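Local coordinates for activator of Hsp90 ATPase homologue 1/2-like C-terminal domain-containing protein (PDB 3PU2), which is of unknown function but belongs to the AHA1 family and is a putative relative of the activators of Hsp90 ATPase, at residues T13-R18 and E129-V134; F17-A22 and E145-L150; W47-C52 and I62-T67; G102-T107 and V123-P128. One frame throughout, in Å; residues are numbered along the deposited sequence.

The four contacts illustrate how chemistry follows place in a single antiparallel sheet. Interactions 1 and 2 start from the same strand, 14-21, yet meet different helices: interaction 1 is a surface contact with helix 130-135, made mostly by the aliphatic length of an arginine, whereas interaction 2 is buried and brings aromatic rings against helix 139-156. Interactions 3 and 4 are strand-to-strand and rely on backbone hydrogen bonds, the former in the hairpin at the sheet's outer edge, the latter between inner strands. Interactions 1 and 4 touch, through the R14-D124 salt bridge among other contacts, while interaction 3 lies about 23 Å, centre to centre, from interaction 1.

Interaction 1: T13-R18 and E129-V134; sequences TRLEFR and EARDAV
R131 reaches L15 because its CG stands anti to its own backbone N (chi1 -158°) and the chain then bends at chi2 and again at chi3, while L15 places CG beside its backbone N (chi1 -81°). The two side chains cross obliquely. R131 CG lies 3.5 Å from T13 CA, where the backbones come nearest, and R131 CD lies 3.6 Å from L15 CG. Farther out, L15 CD2 sits over one face of the guanidinium, shifted toward its rim, 3.7 Å from R131 NE. The methylenes of R131 thus pack against T13 and L15, while NH2 makes a weak hydrogen bond to S11 O. V134, one helical turn on, adds a looser apolar touch, with its CG1 4.5 Å from L15 CD1. No hydrogen bond joins the two segments. An alanine in place of R131 would probably leave L15 CG and CD2 without the CD and NE they pack on, and the S11 carbonyl without that donor. M139 of the long helix 139-156 also touches L15 and V134. The contact seats the short helix 130-135 beside strand 14-21, on the approach to the C-terminal helix of a Bet v 1-like (SRPBCC) fold.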
loop_
_atom_site.group_PDB
_atom_site.type_symbol
_atom_site.label_atom_id
_atom_site.label_comp_id
_atom_site.label_asym_id
_atom_site.label_seq_id
_atom_site.Cartn_x
_atom_site.Cartn_y
_atom_site.Cartn_z
ATOM N N THR A 13 -2.728 -12.501 -13.319
ATOM C CA THR A 13 -3.656 -11.659 -12.580
ATOM C C THR A 13 -3.074 -11.277 -11.231
ATOM O O THR A 13 -3.813 -10.878 -10.336
ATOM C CB THR A 13 -5.012 -12.369 -12.311
ATOM O OG1 THR A 13 -4.812 -13.449 -11.387
ATOM C CG2 THR A 13 -5.626 -12.911 -13.607
ATOM N N ARG A 14 -1.756 -11.372 -11.086
ATOM C CA ARG A 14 -1.119 -11.067 -9.809
ATOM C C ARG A 14 0.155 -10.235 -9.966
ATOM O O ARG A 14 0.990 -10.539 -10.815
ATOM C CB ARG A 14 -0.804 -12.390 -9.113
ATOM C CG ARG A 14 -0.238 -12.296 -7.723
ATOM C CD ARG A 14 0.279 -13.656 -7.286
ATOM N NE ARG A 14 0.825 -13.651 -5.933
ATOM C CZ ARG A 14 0.090 -13.499 -4.837
ATOM N NH1 ARG A 14 -1.218 -13.337 -4.944
ATOM N NH2 ARG A 14 0.657 -13.524 -3.634
ATOM N N LEU A 15 0.297 -9.181 -9.163
ATOM C CA LEU A 15 1.490 -8.332 -9.209
ATOM C C LEU A 15 2.208 -8.408 -7.879
ATOM O O LEU A 15 1.582 -8.347 -6.824
ATOM C CB LEU A 15 1.132 -6.876 -9.532
ATOM C CG LEU A 15 0.912 -6.589 -11.022
ATOM C CD1 LEU A 15 0.378 -5.177 -11.222
ATOM C CD2 LEU A 15 2.213 -6.777 -11.762
ATOM N N GLU A 16 3.525 -8.546 -7.935
ATOM C CA GLU A 16 4.322 -8.664 -6.725
ATOM C C GLU A 16 5.371 -7.564 -6.617
ATOM O O GLU A 16 5.887 -7.090 -7.623
ATOM C CB GLU A 16 4.986 -10.046 -6.696
ATOM C CG GLU A 16 4.002 -11.211 -6.505
ATOM C CD GLU A 16 4.574 -12.567 -6.916
ATOM O OE1 GLU A 16 5.791 -12.797 -6.735
ATOM O OE2 GLU A 16 3.794 -13.412 -7.408
ATOM N N PHE A 17 5.668 -7.152 -5.389
ATOM C CA PHE A 17 6.660 -6.107 -5.140
ATOM C C PHE A 17 7.348 -6.429 -3.820
ATOM O O PHE A 17 6.756 -7.060 -2.944
ATOM C CB PHE A 17 6.000 -4.722 -5.024
ATOM C CG PHE A 17 5.163 -4.335 -6.212
ATOM C CD1 PHE A 17 5.733 -3.729 -7.317
ATOM C CD2 PHE A 17 3.796 -4.588 -6.222
ATOM C CE1 PHE A 17 4.957 -3.376 -8.419
ATOM C CE2 PHE A 17 3.009 -4.239 -7.324
ATOM C CZ PHE A 17 3.594 -3.632 -8.422
ATOM N N ARG A 18 8.595 -5.996 -3.689
ATOM C CA ARG A 18 9.370 -6.217 -2.477
ATOM C C ARG A 18 10.250 -4.995 -2.270
ATOM O O ARG A 18 10.786 -4.439 -3.224
ATOM C CB ARG A 18 10.242 -7.472 -2.613
ATOM C CG ARG A 18 9.459 -8.763 -2.834
ATOM C CD ARG A 18 10.315 -9.995 -2.581
ATOM N NE ARG A 18 11.371 -10.155 -3.576
ATOM C CZ ARG A 18 12.275 -11.131 -3.557
ATOM N NH1 ARG A 18 12.253 -12.038 -2.589
ATOM N NH2 ARG A 18 13.192 -11.206 -4.512
ATOM N N GLU A 129 -6.893 -9.018 -17.704
ATOM C CA GLU A 129 -6.860 -7.755 -18.437
ATOM C C GLU A 129 -6.992 -6.575 -17.453
ATOM O O GLU A 129 -6.750 -5.419 -17.810
ATOM C CB GLU A 129 -7.977 -7.703 -19.494
ATOM C CG GLU A 129 -9.383 -7.889 -18.936
ATOM C CD GLU A 129 -9.893 -9.323 -19.043
ATOM O OE1 GLU A 129 -9.080 -10.270 -18.903
ATOM O OE2 GLU A 129 -11.119 -9.495 -19.253
ATOM N N ALA A 130 -7.381 -6.877 -16.215
ATOM C CA ALA A 130 -7.503 -5.856 -15.175
ATOM C C ALA A 130 -6.089 -5.672 -14.655
ATOM O O ALA A 130 -5.695 -4.588 -14.238
ATOM C CB ALA A 130 -8.406 -6.339 -14.051
ATOM N N ARG A 131 -5.335 -6.763 -14.691
ATOM C CA ARG A 131 -3.950 -6.779 -14.259
ATOM C C ARG A 131 -3.194 -6.062 -15.372
ATOM O O ARG A 131 -2.113 -5.515 -15.155
ATOM C CB ARG A 131 -3.476 -8.234 -14.131
ATOM C CG ARG A 131 -2.284 -8.468 -13.223
ATOM C CD ARG A 131 -1.044 -7.853 -13.801
ATOM N NE ARG A 131 0.013 -8.835 -13.987
ATOM C CZ ARG A 131 0.903 -8.776 -14.967
ATOM N NH1 ARG A 131 0.855 -7.786 -15.847
ATOM N NH2 ARG A 131 1.842 -9.704 -15.063
ATOM N N ASP A 132 -3.788 -6.067 -16.566
ATOM C CA ASP A 132 -3.209 -5.419 -17.744
ATOM C C ASP A 132 -3.197 -3.893 -17.603
ATOM O O ASP A 132 -2.137 -3.275 -17.492
ATOM C CB ASP A 132 -3.998 -5.807 -19.007
ATOM C CG ASP A 132 -3.613 -7.180 -19.553
ATOM O OD1 ASP A 132 -4.343 -7.701 -20.427
ATOM O OD2 ASP A 132 -2.580 -7.734 -19.122
ATOM N N ALA A 133 -4.384 -3.292 -17.612
ATOM C CA ALA A 133 -4.515 -1.845 -17.494
ATOM C C ALA A 133 -3.646 -1.284 -16.370
ATOM O O ALA A 133 -3.123 -0.173 -16.475
ATOM C CB ALA A 133 -5.984 -1.465 -17.259
ATOM N N VAL A 134 -3.475 -2.058 -15.303
ATOM C CA VAL A 134 -2.694 -1.597 -14.161
ATOM C C VAL A 134 -1.179 -1.653 -14.346
ATOM O O VAL A 134 -0.456 -0.844 -13.773
ATOM C CB VAL A 134 -3.094 -2.366 -12.875
ATOM C CG1 VAL A 134 -2.423 -1.744 -11.648
ATOM C CG2 VAL A 134 -4.600 -2.310 -12.698
#

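Interaction 2: F17-A22 and E145-L150; sequences FRRHFA and EAYRHL
R19 and Y147 slide past each other in opposite directions. From CB, which is directed toward the helix, R19 runs to CG, 4.1 Å from Y147 CD2, and after bends at chi2 and chi3 its NE comes 3.4 Å from Y147 CB. CZ stays near Y147 CB, and at the tip NH2 lies 3.5 Å from Y147 C and beside R148 N, which is at the guanidinium edge in its plane. There is no hydrogen bond across the segments; the charge is instead met by D151, with which NH2 forms a salt bridge. Two residues farther along the strand, F21 turns its edge to the face of Y147 in an offset T-shaped pair, centroids 5.3 Å apart and planes at 83°. F21 CZ touches Y147 CD1, and F21 CE1 packs at 3.6 Å from L150 CD2. L28 of helix 25-33 also meets F21 and L150. Aromatic rings at depth and a charged arginine nearer the surface join the long C-terminal helix to its sheet, as in the helix-grip fold of the Bet v 1-like clan.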
loop_
_atom_site.group_PDB
_atom_site.type_symbol
_atom_site.label_atom_id
_atom_site.label_comp_id
_atom_site.label_asym_id
_atom_site.label_seq_id
_atom_site.Cartn_x
_atom_site.Cartn_y
_atom_site.Cartn_z
ATOM N N PHE A 17 5.668 -7.152 -5.389
ATOM C CA PHE A 17 6.660 -6.107 -5.140
ATOM C C PHE A 17 7.348 -6.429 -3.820
ATOM O O PHE A 17 6.756 -7.060 -2.944
ATOM C CB PHE A 17 6.000 -4.722 -5.024
ATOM C CG PHE A 17 5.163 -4.335 -6.212
ATOM C CD1 PHE A 17 5.733 -3.729 -7.317
ATOM C CD2 PHE A 17 3.796 -4.588 -6.222
ATOM C CE1 PHE A 17 4.957 -3.376 -8.419
ATOM C CE2 PHE A 17 3.009 -4.239 -7.324
ATOM C CZ PHE A 17 3.594 -3.632 -8.422
ATOM N N ARG A 18 8.595 -5.996 -3.689
ATOM C CA ARG A 18 9.370 -6.217 -2.477
ATOM C C ARG A 18 10.250 -4.995 -2.270
ATOM O O ARG A 18 10.786 -4.439 -3.224
ATOM C CB ARG A 18 10.242 -7.472 -2.613
ATOM C CG ARG A 18 9.459 -8.763 -2.834
ATOM C CD ARG A 18 10.315 -9.995 -2.581
ATOM N NE ARG A 18 11.371 -10.155 -3.576
ATOM C CZ ARG A 18 12.275 -11.131 -3.557
ATOM N NH1 ARG A 18 12.253 -12.038 -2.589
ATOM N NH2 ARG A 18 13.192 -11.206 -4.512
ATOM N N ARG A 19 10.403 -4.576 -1.024
ATOM C CA ARG A 19 11.211 -3.407 -0.732
ATOM C C ARG A 19 11.783 -3.460 0.682
ATOM O O ARG A 19 11.103 -3.860 1.622
ATOM C CB ARG A 19 10.350 -2.155 -0.915
ATOM C CG ARG A 19 10.948 -0.856 -0.383
ATOM C CD ARG A 19 11.798 -0.097 -1.407
ATOM N NE ARG A 19 11.612 1.338 -1.214
ATOM C CZ ARG A 19 12.551 2.197 -0.842
ATOM N NH1 ARG A 19 13.793 1.788 -0.616
ATOM N NH2 ARG A 19 12.236 3.474 -0.689
ATOM N N HIS A 20 13.039 -3.054 0.824
ATOM C CA HIS A 20 13.699 -3.046 2.119
ATOM C C HIS A 20 13.417 -1.730 2.837
ATOM O O HIS A 20 13.265 -0.686 2.210
ATOM C CB HIS A 20 15.202 -3.208 1.935
ATOM C CG HIS A 20 15.961 -3.290 3.221
ATOM N ND1 HIS A 20 15.882 -4.379 4.061
ATOM C CD2 HIS A 20 16.808 -2.416 3.812
ATOM C CE1 HIS A 20 16.651 -4.173 5.117
ATOM N NE2 HIS A 20 17.223 -2.990 4.990
ATOM N N PHE A 21 13.350 -1.784 4.158
ATOM C CA PHE A 21 13.073 -0.607 4.962
ATOM C C PHE A 21 13.927 -0.696 6.215
ATOM O O PHE A 21 13.995 -1.746 6.854
ATOM C CB PHE A 21 11.584 -0.558 5.362
ATOM C CG PHE A 21 10.661 -0.061 4.276
ATOM C CD1 PHE A 21 10.635 1.287 3.926
ATOM C CD2 PHE A 21 9.838 -0.940 3.587
ATOM C CE1 PHE A 21 9.804 1.750 2.901
ATOM C CE2 PHE A 21 9.008 -0.487 2.562
ATOM C CZ PHE A 21 8.995 0.859 2.221
ATOM N N ALA A 22 14.566 0.413 6.571
ATOM C CA ALA A 22 15.420 0.457 7.745
ATOM C C ALA A 22 14.623 0.716 9.019
ATOM O O ALA A 22 14.613 1.835 9.529
ATOM C CB ALA A 22 16.483 1.534 7.565
ATOM N N GLU A 145 7.813 6.188 -5.276
ATOM C CA GLU A 145 7.898 7.569 -4.830
ATOM C C GLU A 145 7.350 7.626 -3.397
ATOM O O GLU A 145 7.842 8.391 -2.557
ATOM C CB GLU A 145 7.084 8.479 -5.760
ATOM C CG GLU A 145 6.999 9.943 -5.327
ATOM C CD GLU A 145 6.189 10.803 -6.300
ATOM O OE1 GLU A 145 5.018 10.457 -6.588
ATOM O OE2 GLU A 145 6.727 11.831 -6.776
ATOM N N ALA A 146 6.339 6.808 -3.113
ATOM C CA ALA A 146 5.753 6.790 -1.786
ATOM C C ALA A 146 6.706 6.164 -0.780
ATOM O O ALA A 146 6.903 6.709 0.309
ATOM C CB ALA A 146 4.429 6.043 -1.797
ATOM N N TYR A 147 7.299 5.025 -1.126
ATOM C CA TYR A 147 8.230 4.385 -0.206
ATOM C C TYR A 147 9.387 5.321 0.111
ATOM O O TYR A 147 9.878 5.359 1.246
ATOM C CB TYR A 147 8.738 3.067 -0.774
ATOM C CG TYR A 147 7.656 2.020 -0.853
ATOM C CD1 TYR A 147 6.625 1.986 0.088
ATOM C CD2 TYR A 147 7.650 1.062 -1.869
ATOM C CE1 TYR A 147 5.623 1.031 0.017
ATOM C CE2 TYR A 147 6.645 0.103 -1.944
ATOM C CZ TYR A 147 5.644 0.098 -1.001
ATOM O OH TYR A 147 4.661 -0.847 -1.068
ATOM N N ARG A 148 9.804 6.095 -0.886
ATOM C CA ARG A 148 10.874 7.060 -0.674
ATOM C C ARG A 148 10.403 7.999 0.441
ATOM O O ARG A 148 11.148 8.322 1.355
ATOM C CB ARG A 148 11.145 7.836 -1.963
ATOM C CG ARG A 148 12.511 8.494 -2.011
ATOM C CD ARG A 148 12.861 8.967 -3.417
ATOM N NE ARG A 148 13.061 7.859 -4.352
ATOM C CZ ARG A 148 12.156 7.442 -5.233
ATOM N NH1 ARG A 148 10.975 8.040 -5.308
ATOM N NH2 ARG A 148 12.440 6.431 -6.044
ATOM N N HIS A 149 9.147 8.422 0.365
ATOM C CA HIS A 149 8.570 9.281 1.393
ATOM C C HIS A 149 8.669 8.591 2.748
ATOM O O HIS A 149 9.021 9.215 3.752
ATOM C CB HIS A 149 7.095 9.537 1.107
ATOM C CG HIS A 149 6.850 10.371 -0.102
ATOM N ND1 HIS A 149 5.668 10.320 -0.809
ATOM C CD2 HIS A 149 7.613 11.308 -0.711
ATOM C CE1 HIS A 149 5.714 11.188 -1.801
ATOM N NE2 HIS A 149 6.883 11.802 -1.764
ATOM N N LEU A 150 8.327 7.301 2.755
ATOM C CA LEU A 150 8.337 6.496 3.964
ATOM C C LEU A 150 9.735 6.397 4.545
ATOM O O LEU A 150 9.912 6.410 5.770
ATOM C CB LEU A 150 7.774 5.103 3.674
ATOM C CG LEU A 150 7.634 4.139 4.858
ATOM C CD1 LEU A 150 6.995 4.853 6.045
ATOM C CD2 LEU A 150 6.815 2.926 4.433
#

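Interaction 3: W47-C52 and I62-T67; sequences WPMTEC and IRQVWT
T50 and E51 both turn their backbone N-H to one acceptor, V65 O. T50 N binds it at 2.8 Å nearly along the C=O axis, while E51 N reaches it at 3.3 Å on a lone pair. The return bond runs from V65 N to E51 O (3.0 Å), and T67 N donates to P48 O. Among polar side chains, T50 OG1 and T67 OG1 share a 2.7 Å hydrogen bond in which either could be the donor. E51 is poorly ordered, so the 4.5 Å from its OE1 to R63 NE, beyond a salt bridge, is only approximate. The aromatic contacts lie on the face carrying M49, Q64 and W66. Selenomethionine M49 runs side by side with W66, and the bend at chi3 (-86°) brings CE 3.3 Å from W66 CZ2; its CG makes an off-centre CH-pi contact and SE an oblique Met-aromatic one with the five-membered ring. An alanine in place of W66 would probably leave M49 CE without its indole wall and the L42 carbonyl without the indole NE1 donor. The pairing, its register shifted by one residue, is that of a classic bulge in an antiparallel beta hairpin, whose strand 49-54 is outermost in the sheet.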
loop_
_atom_site.group_PDB
_atom_site.type_symbol
_atom_site.label_atom_id
_atom_site.label_comp_id
_atom_site.label_asym_id
_atom_site.label_seq_id
_atom_site.Cartn_x
_atom_site.Cartn_y
_atom_site.Cartn_z
ATOM N N TRP A 47 -1.208 15.359 -4.607
ATOM C CA TRP A 47 -2.425 14.694 -4.159
ATOM C C TRP A 47 -2.244 14.195 -2.726
ATOM O O TRP A 47 -2.089 12.995 -2.493
ATOM C CB TRP A 47 -2.770 13.500 -5.062
ATOM C CG TRP A 47 -3.149 13.872 -6.468
ATOM C CD1 TRP A 47 -2.315 14.312 -7.455
ATOM C CD2 TRP A 47 -4.470 13.906 -7.015
ATOM N NE1 TRP A 47 -3.034 14.626 -8.583
ATOM C CE2 TRP A 47 -4.361 14.388 -8.343
ATOM C CE3 TRP A 47 -5.738 13.580 -6.515
ATOM C CZ2 TRP A 47 -5.478 14.557 -9.180
ATOM C CZ3 TRP A 47 -6.847 13.747 -7.344
ATOM C CH2 TRP A 47 -6.706 14.231 -8.667
ATOM N N PRO A 48 -2.238 15.119 -1.752
ATOM C CA PRO A 48 -2.086 14.769 -0.344
ATOM C C PRO A 48 -3.267 13.921 0.125
ATOM O O PRO A 48 -4.336 13.945 -0.487
ATOM C CB PRO A 48 -2.048 16.131 0.336
ATOM C CG PRO A 48 -2.899 16.957 -0.550
ATOM C CD PRO A 48 -2.393 16.571 -1.900
HETATM N N MSE A 49 -3.075 13.155 1.199
HETATM C CA MSE A 49 -4.157 12.323 1.710
HETATM C C MSE A 49 -4.990 13.175 2.649
HETATM O O MSE A 49 -4.487 13.664 3.653
HETATM C CB MSE A 49 -3.606 11.103 2.441
HETATM C CG MSE A 49 -4.646 10.017 2.670
HETATM SE SE MSE A 49 -3.926 8.453 3.518
HETATM C CE MSE A 49 -3.321 7.566 1.922
ATOM N N THR A 50 -6.261 13.364 2.308
ATOM C CA THR A 50 -7.137 14.195 3.114
ATOM C C THR A 50 -8.058 13.427 4.051
ATOM O O THR A 50 -8.542 13.994 5.028
ATOM C CB THR A 50 -7.965 15.157 2.232
ATOM O OG1 THR A 50 -8.465 14.459 1.094
ATOM C CG2 THR A 50 -7.106 16.311 1.753
ATOM N N GLU A 51 -8.310 12.152 3.764
ATOM C CA GLU A 51 -9.145 11.329 4.653
ATOM C C GLU A 51 -8.515 9.957 4.798
ATOM O O GLU A 51 -8.140 9.320 3.809
ATOM C CB GLU A 51 -10.572 11.153 4.134
ATOM C CG GLU A 51 -11.537 10.697 5.239
ATOM C CD GLU A 51 -12.891 10.228 4.713
ATOM O OE1 GLU A 51 -13.417 10.850 3.756
ATOM O OE2 GLU A 51 -13.433 9.242 5.268
ATOM N N CYS A 52 -8.394 9.493 6.031
ATOM C CA CYS A 52 -7.781 8.204 6.224
ATOM C C CYS A 52 -8.316 7.399 7.393
ATOM O O CYS A 52 -8.003 7.653 8.555
ATOM C CB CYS A 52 -6.267 8.357 6.368
ATOM S SG CYS A 52 -5.411 6.765 6.282
ATOM N N ILE A 62 -11.535 0.355 5.651
ATOM C CA ILE A 62 -10.439 1.081 5.043
ATOM C C ILE A 62 -11.093 2.099 4.129
ATOM O O ILE A 62 -11.851 1.733 3.229
ATOM C CB ILE A 62 -9.543 0.165 4.178
ATOM C CG1 ILE A 62 -8.591 -0.636 5.058
ATOM C CG2 ILE A 62 -8.746 1.000 3.197
ATOM C CD1 ILE A 62 -7.771 -1.630 4.269
ATOM N N ARG A 63 -10.808 3.372 4.367
ATOM C CA ARG A 63 -11.362 4.440 3.544
ATOM C C ARG A 63 -10.268 5.485 3.348
ATOM O O ARG A 63 -9.765 6.034 4.323
ATOM C CB ARG A 63 -12.592 5.043 4.237
ATOM C CG ARG A 63 -13.232 6.228 3.522
ATOM C CD ARG A 63 -13.444 5.948 2.041
ATOM N NE ARG A 63 -14.021 7.102 1.343
ATOM C CZ ARG A 63 -14.175 7.185 0.022
ATOM N NH1 ARG A 63 -13.794 6.184 -0.766
ATOM N NH2 ARG A 63 -14.716 8.271 -0.513
ATOM N N GLN A 64 -9.885 5.738 2.095
ATOM C CA GLN A 64 -8.830 6.711 1.788
ATOM C C GLN A 64 -9.245 7.689 0.698
ATOM O O GLN A 64 -9.865 7.300 -0.299
ATOM C CB GLN A 64 -7.550 5.979 1.365
ATOM C CG GLN A 64 -7.080 4.985 2.423
ATOM C CD GLN A 64 -5.816 4.217 2.046
ATOM O OE1 GLN A 64 -5.783 3.495 1.053
ATOM N NE2 GLN A 64 -4.779 4.361 2.859
ATOM N N VAL A 65 -8.911 8.961 0.899
ATOM C CA VAL A 65 -9.235 9.991 -0.082
ATOM C C VAL A 65 -8.103 10.973 -0.297
ATOM O O VAL A 65 -7.575 11.562 0.637
ATOM C CB VAL A 65 -10.504 10.828 0.311
ATOM C CG1 VAL A 65 -10.828 11.871 -0.795
ATOM C CG2 VAL A 65 -11.718 9.887 0.532
ATOM N N TRP A 66 -7.743 11.155 -1.552
ATOM C CA TRP A 66 -6.700 12.095 -1.906
ATOM C C TRP A 66 -7.370 13.245 -2.659
ATOM O O TRP A 66 -8.287 13.041 -3.473
ATOM C CB TRP A 66 -5.663 11.405 -2.790
ATOM C CG TRP A 66 -4.942 10.304 -2.095
ATOM C CD1 TRP A 66 -3.788 10.404 -1.360
ATOM C CD2 TRP A 66 -5.301 8.922 -2.085
ATOM N NE1 TRP A 66 -3.405 9.165 -0.903
ATOM C CE2 TRP A 66 -4.316 8.239 -1.334
ATOM C CE3 TRP A 66 -6.357 8.189 -2.643
ATOM C CZ2 TRP A 66 -4.361 6.861 -1.131
ATOM C CZ3 TRP A 66 -6.396 6.832 -2.442
ATOM C CH2 TRP A 66 -5.402 6.176 -1.692
ATOM N N THR A 67 -6.920 14.454 -2.362
ATOM C CA THR A 67 -7.435 15.631 -3.018
ATOM C C THR A 67 -6.306 16.266 -3.805
ATOM O O THR A 67 -5.247 16.599 -3.257
ATOM C CB THR A 67 -7.926 16.662 -2.032
ATOM O OG1 THR A 67 -8.762 16.027 -1.057
ATOM C CG2 THR A 67 -8.698 17.748 -2.788
#

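Interaction 4: G102-T107 and V123-P128; sequences GETLVT and VDYATP
The ring of Y125 is met across the contact by T104, whose CG2 approaches it obliquely, 3.4 Å from Y125 CD1; R131 and V134 of helix 130-135 also touch the ring. T104 and Y125 lie side by side, pointing the same way. The other flat group is the carboxylate of D124, whose OD1 forms a salt bridge with R14 NH1, while its OD2 lies 4.3 Å from L105 CD2. The backbones pair through L105 and D124, a hydrogen-bonded antiparallel pair with L105 N to D124 O at 3.1 Å and D124 N to L105 O at 2.8 Å. V106 faces V123 in the adjoining non-hydrogen-bonded pair, with V106 CG2 4.3 Å from V123 CG2. T127 OG1, ahead of the turn into helix 130-135, makes a weak hydrogen bond to A130 N. Both hydrogen bonds that join the segments are made by backbone atoms, while the side chains divide between a face of V106 and V123 and one where L105 adjoins the D124 carboxylate, which would probably help balance R14.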
loop_
_atom_site.group_PDB
_atom_site.type_symbol
_atom_site.label_atom_id
_atom_site.label_comp_id
_atom_site.label_asym_id
_atom_site.label_seq_id
_atom_site.Cartn_x
_atom_site.Cartn_y
_atom_site.Cartn_z
ATOM N N GLY A 102 -11.456 -3.342 -10.981
ATOM C CA GLY A 102 -12.399 -4.234 -10.321
ATOM C C GLY A 102 -11.921 -4.329 -8.877
ATOM O O GLY A 102 -10.927 -3.675 -8.521
ATOM N N GLU A 103 -12.586 -5.120 -8.039
ATOM C CA GLU A 103 -12.139 -5.230 -6.648
ATOM C C GLU A 103 -10.820 -6.003 -6.589
ATOM O O GLU A 103 -10.683 -7.028 -7.241
ATOM C CB GLU A 103 -13.196 -5.937 -5.787
ATOM C CG GLU A 103 -13.000 -5.731 -4.273
ATOM C CD GLU A 103 -14.258 -6.028 -3.452
ATOM O OE1 GLU A 103 -15.370 -5.652 -3.890
ATOM O OE2 GLU A 103 -14.139 -6.624 -2.358
ATOM N N THR A 104 -9.848 -5.518 -5.824
ATOM C CA THR A 104 -8.563 -6.211 -5.734
ATOM C C THR A 104 -8.245 -6.681 -4.316
ATOM O O THR A 104 -8.733 -6.107 -3.327
ATOM C CB THR A 104 -7.387 -5.301 -6.203
ATOM O OG1 THR A 104 -7.278 -4.163 -5.341
ATOM C CG2 THR A 104 -7.614 -4.814 -7.628
ATOM N N LEU A 105 -7.424 -7.720 -4.210
ATOM C CA LEU A 105 -7.035 -8.225 -2.890
ATOM C C LEU A 105 -5.541 -7.990 -2.713
ATOM O O LEU A 105 -4.725 -8.503 -3.487
ATOM C CB LEU A 105 -7.332 -9.712 -2.759
ATOM C CG LEU A 105 -7.245 -10.226 -1.323
ATOM C CD1 LEU A 105 -8.597 -10.059 -0.640
ATOM C CD2 LEU A 105 -6.837 -11.690 -1.332
ATOM N N VAL A 106 -5.198 -7.233 -1.676
ATOM C CA VAL A 106 -3.826 -6.857 -1.389
ATOM C C VAL A 106 -3.232 -7.567 -0.195
ATOM O O VAL A 106 -3.798 -7.546 0.890
ATOM C CB VAL A 106 -3.757 -5.364 -1.121
ATOM C CG1 VAL A 106 -2.332 -4.943 -0.952
ATOM C CG2 VAL A 106 -4.417 -4.611 -2.259
ATOM N N THR A 107 -2.060 -8.157 -0.388
ATOM C CA THR A 107 -1.392 -8.907 0.670
ATOM C C THR A 107 -0.046 -8.303 1.066
ATOM O O THR A 107 0.836 -8.133 0.234
ATOM C CB THR A 107 -1.160 -10.365 0.208
ATOM O OG1 THR A 107 -2.348 -10.852 -0.435
ATOM C CG2 THR A 107 -0.810 -11.265 1.390
ATOM N N VAL A 123 -0.837 -8.081 -5.184
ATOM C CA VAL A 123 -2.167 -7.603 -5.501
ATOM C C VAL A 123 -2.778 -8.571 -6.497
ATOM O O VAL A 123 -2.242 -8.752 -7.589
ATOM C CB VAL A 123 -2.111 -6.181 -6.122
ATOM C CG1 VAL A 123 -3.509 -5.645 -6.340
ATOM C CG2 VAL A 123 -1.351 -5.257 -5.211
ATOM N N ASP A 124 -3.875 -9.222 -6.108
ATOM C CA ASP A 124 -4.545 -10.152 -7.005
ATOM C C ASP A 124 -5.667 -9.368 -7.656
ATOM O O ASP A 124 -6.466 -8.737 -6.964
ATOM C CB ASP A 124 -5.136 -11.344 -6.245
ATOM C CG ASP A 124 -4.078 -12.297 -5.726
ATOM O OD1 ASP A 124 -3.199 -12.708 -6.522
ATOM O OD2 ASP A 124 -4.141 -12.643 -4.523
ATOM N N TYR A 125 -5.722 -9.414 -8.980
ATOM C CA TYR A 125 -6.730 -8.705 -9.761
ATOM C C TYR A 125 -7.877 -9.600 -10.225
ATOM O O TYR A 125 -7.769 -10.827 -10.210
ATOM C CB TYR A 125 -6.045 -8.028 -10.954
ATOM C CG TYR A 125 -5.107 -6.920 -10.526
ATOM C CD1 TYR A 125 -5.594 -5.635 -10.239
ATOM C CD2 TYR A 125 -3.751 -7.164 -10.321
ATOM C CE1 TYR A 125 -4.757 -4.632 -9.753
ATOM C CE2 TYR A 125 -2.906 -6.160 -9.828
ATOM C CZ TYR A 125 -3.425 -4.907 -9.544
ATOM O OH TYR A 125 -2.635 -3.949 -8.985
ATOM N N ALA A 126 -8.976 -8.971 -10.635
ATOM C CA ALA A 126 -10.171 -9.689 -11.085
ATOM C C ALA A 126 -9.899 -10.569 -12.282
ATOM O O ALA A 126 -10.045 -11.786 -12.226
ATOM C CB ALA A 126 -11.269 -8.707 -11.433
ATOM N N THR A 127 -9.502 -9.930 -13.371
ATOM C CA THR A 127 -9.223 -10.617 -14.626
ATOM C C THR A 127 -7.761 -10.446 -15.021
ATOM O O THR A 127 -7.001 -9.779 -14.329
ATOM C CB THR A 127 -10.136 -10.052 -15.752
ATOM O OG1 THR A 127 -9.952 -8.630 -15.863
ATOM C CG2 THR A 127 -11.599 -10.335 -15.435
ATOM N N PRO A 128 -7.337 -11.085 -16.115
ATOM C CA PRO A 128 -5.928 -10.871 -16.446
ATOM C C PRO A 128 -5.779 -9.555 -17.215
ATOM O O PRO A 128 -4.679 -9.034 -17.362
ATOM C CB PRO A 128 -5.574 -12.099 -17.284
ATOM C CG PRO A 128 -6.515 -13.147 -16.758
ATOM C CD PRO A 128 -7.806 -12.362 -16.675
#